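Local atomic coordinates of AAEL008620-PA odorant-binding protein (Aedes aegypti, PDB entry 5V13), a protein that binds juvenile hormone specifically in the mosquito hemolymph, as a two-domain relative of the odorant-binding and D7 proteins. Residues 25-30 / 266-271. Sequence-based numbering, arbitrary orientation.
With JH3 (methyl (2E,6E)-9-[(2R)-3,3-dimethyloxiran-2-yl]-3,7-dimethylnona-2,6-dienoate), chain E.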
loop_
_atom_site.group_PDB
_atom_site.type_symbol
_atom_site.label_atom_id
_atom_site.label_comp_id
_atom_site.label_asym_id
_atom_site.label_seq_id
_atom_site.Cartn_x
_atom_site.Cartn_y
_atom_site.Cartn_z
ATOM N N THR B 25 -7.466 14.172 0.672
ATOM C CA THR B 25 -7.132 12.748 0.641
ATOM C C THR B 25 -8.204 11.934 1.352
ATOM O O THR B 25 -9.045 12.486 2.063
ATOM C CB THR B 25 -5.798 12.518 1.334
ATOM O OG1 THR B 25 -5.956 12.788 2.732
ATOM C CG2 THR B 25 -4.720 13.405 0.739
ATOM N N PRO B 26 -8.184 10.603 1.201
ATOM C CA PRO B 26 -9.090 9.769 2.014
ATOM C C PRO B 26 -8.783 9.829 3.498
ATOM O O PRO B 26 -9.679 9.571 4.304
ATOM C CB PRO B 26 -8.885 8.353 1.444
ATOM C CG PRO B 26 -7.585 8.414 0.686
ATOM C CD PRO B 26 -7.492 9.814 0.161
ATOM N N GLU B 27 -7.550 10.170 3.894
ATOM C CA GLU B 27 -7.304 10.404 5.315
ATOM C C GLU B 27 -8.080 11.625 5.791
ATOM O O GLU B 27 -8.696 11.602 6.859
ATOM C CB GLU B 27 -5.804 10.586 5.583
ATOM C CG GLU B 27 -5.420 10.769 7.069
ATOM C CD GLU B 27 -5.654 12.180 7.621
ATOM O OE1 GLU B 27 -5.943 12.310 8.848
ATOM O OE2 GLU B 27 -5.514 13.159 6.839
ATOM N N GLN B 28 -8.073 12.692 4.997
ATOM C CA GLN B 28 -8.746 13.928 5.389
ATOM C C GLN B 28 -10.275 13.782 5.383
ATOM O O GLN B 28 -10.952 14.256 6.305
ATOM C CB GLN B 28 -8.278 15.052 4.464
ATOM C CG GLN B 28 -6.842 15.510 4.805
ATOM C CD GLN B 28 -6.298 16.509 3.806
ATOM O OE1 GLN B 28 -6.435 16.330 2.590
ATOM N NE2 GLN B 28 -5.662 17.558 4.309
ATOM N N THR B 29 -10.849 13.171 4.344
ATOM C CA THR B 29 -12.297 12.966 4.358
ATOM C C THR B 29 -12.715 12.044 5.503
ATOM O O THR B 29 -13.691 12.327 6.208
ATOM C CB THR B 29 -12.782 12.426 3.012
ATOM O OG1 THR B 29 -12.072 11.223 2.678
ATOM C CG2 THR B 29 -12.543 13.472 1.915
ATOM N N LEU B 30 -11.991 10.944 5.717
ATOM C CA LEU B 30 -12.380 10.045 6.802
ATOM C C LEU B 30 -12.282 10.753 8.150
ATOM O O LEU B 30 -13.164 10.601 9.003
ATOM C CB LEU B 30 -11.512 8.779 6.787
ATOM C CG LEU B 30 -12.037 7.680 7.719
ATOM C CD1 LEU B 30 -13.479 7.288 7.355
ATOM C CD2 LEU B 30 -11.138 6.466 7.673
ATOM N N ALA B 266 -4.305 5.163 14.006
ATOM C CA ALA B 266 -4.238 4.053 13.054
ATOM C C ALA B 266 -5.583 3.824 12.374
ATOM O O ALA B 266 -5.660 3.756 11.139
ATOM C CB ALA B 266 -3.769 2.775 13.759
ATOM N N PHE B 267 -6.658 3.711 13.161
ATOM C CA PHE B 267 -7.985 3.357 12.656
ATOM C C PHE B 267 -8.993 4.401 13.119
ATOM O O PHE B 267 -9.394 4.404 14.287
ATOM C CB PHE B 267 -8.409 1.969 13.141
ATOM C CG PHE B 267 -7.493 0.859 12.707
ATOM C CD1 PHE B 267 -7.548 0.366 11.415
ATOM C CD2 PHE B 267 -6.592 0.294 13.601
ATOM C CE1 PHE B 267 -6.713 -0.676 11.014
ATOM C CE2 PHE B 267 -5.744 -0.740 13.204
ATOM C CZ PHE B 267 -5.809 -1.223 11.908
ATOM N N TYR B 268 -9.434 5.265 12.199
ATOM C CA TYR B 268 -10.388 6.310 12.564
ATOM C C TYR B 268 -11.737 5.721 12.971
ATOM O O TYR B 268 -12.398 6.237 13.886
ATOM C CB TYR B 268 -10.535 7.285 11.401
ATOM C CG TYR B 268 -9.302 8.139 11.189
ATOM C CD1 TYR B 268 -8.214 8.065 12.066
ATOM C CD2 TYR B 268 -9.235 9.037 10.147
ATOM C CE1 TYR B 268 -7.077 8.864 11.894
ATOM C CE2 TYR B 268 -8.100 9.834 9.961
ATOM C CZ TYR B 268 -7.030 9.752 10.838
ATOM O OH TYR B 268 -5.918 10.566 10.636
ATOM N N PHE B 269 -12.167 4.654 12.299
ATOM C CA PHE B 269 -13.176 3.751 12.852
ATOM C C PHE B 269 -12.866 2.342 12.361
ATOM O O PHE B 269 -11.978 2.135 11.533
ATOM C CB PHE B 269 -14.602 4.173 12.489
ATOM C CG PHE B 269 -15.025 3.808 11.093
ATOM C CD1 PHE B 269 -14.615 4.561 10.007
ATOM C CD2 PHE B 269 -15.871 2.738 10.877
ATOM C CE1 PHE B 269 -15.018 4.233 8.729
ATOM C CE2 PHE B 269 -16.282 2.403 9.611
ATOM C CZ PHE B 269 -15.863 3.150 8.528
ATOM N N ASP B 270 -13.594 1.366 12.892
ATOM C CA ASP B 270 -13.334 -0.042 12.591
ATOM C C ASP B 270 -14.173 -0.435 11.382
ATOM O O ASP B 270 -15.392 -0.600 11.496
ATOM C CB ASP B 270 -13.651 -0.895 13.813
ATOM C CG ASP B 270 -13.494 -2.392 13.563
ATOM O OD1 ASP B 270 -13.009 -2.814 12.486
ATOM O OD2 ASP B 270 -13.884 -3.154 14.463
ATOM N N LEU B 271 -13.523 -0.595 10.220
ATOM C CA LEU B 271 -14.264 -0.902 8.998
ATOM C C LEU B 271 -14.951 -2.263 9.055
ATOM O O LEU B 271 -15.764 -2.568 8.171
ATOM C CB LEU B 271 -13.334 -0.830 7.771
ATOM C CG LEU B 271 -13.269 0.463 6.943
ATOM C CD1 LEU B 271 -12.745 1.636 7.755
ATOM C CD2 LEU B 271 -12.412 0.276 5.689
HETATM C C1 JH3 E . -18.879 8.065 6.951
HETATM O O2 JH3 E . -18.659 7.216 6.107
HETATM O O1 JH3 E . -18.404 7.824 8.290
HETATM C CM JH3 E . -17.632 6.648 8.542
HETATM C C2 JH3 E . -19.580 9.337 6.694
HETATM C C3 JH3 E . -20.116 9.749 5.543
HETATM C "C3'" JH3 E . -20.100 8.946 4.271
HETATM C C4 JH3 E . -20.757 11.116 5.551
HETATM C C5 JH3 E . -20.360 11.861 4.280
HETATM C C6 JH3 E . -20.595 13.342 4.474
HETATM C C7 JH3 E . -21.709 13.965 4.063
HETATM C "C7'" JH3 E . -22.827 13.198 3.408
HETATM C C8 JH3 E . -21.828 15.462 4.304
HETATM C C9 JH3 E . -21.910 16.260 2.991
HETATM C CA JH3 E . -20.800 15.890 2.010
HETATM O O3 JH3 E . -20.758 16.746 0.846
HETATM C CB JH3 E . -19.723 16.955 1.808
HETATM C "CB'" JH3 E . -18.347 16.354 1.501
HETATM C CC JH3 E . -19.829 18.294 2.521
#
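With its CG turned away from the backbone nitrogen (chi1 -177°) and the chain bent at chi2, Glu27 swings its carboxylate out from the first turn of helix 26-38 to meet Tyr268, whose own CG lies anti to the carbonyl carbon (chi1 -70°) and directs the ring at the helix. The phenol donates a very short hydrogen bond, 2.5 Å from Tyr268 OH to Glu27 OE1, and the carboxylate plane stands 77° from that of the ring. OE1 also forms a salt bridge to Arg201, so a cation and a hydroxyl share one oxygen, which should favour the ionised carboxylate. Next to the hydroxyl, the ring edge faces the helix backbone: Glu27 O lies in the ring plane, 3.6 Å from Tyr268 CE2.

Leu30, one turn further on, touches both aromatic side chains: CG lies at the edge of the Tyr268 ring, CD2 is 3.9 Å from Tyr268 CB, and CD1 meets the edge of the neighbouring ring, 3.7 Å from Phe269 CE1. That phenylalanine belongs to the hormone pocket: its CE1 is 3.6 Å from CM, the ester methyl of JH3, and Leu271 CD1 lies above one face of its ring, offset toward the rim. Leu30 CD1 comes within 4.4 Å of JH3 CM, so the leucine sits beside Phe269 at the pocket edge.

At the helix start, Thr25 and Gln28 form a capping box. The contact joins helix 26-38 to the loop between helices 251-264 and 278-286; Phe169 of helix 169-177 packs on Glu27 and Tyr268, Pro26 touches helix 151-158, and Phe269 meets Trp278.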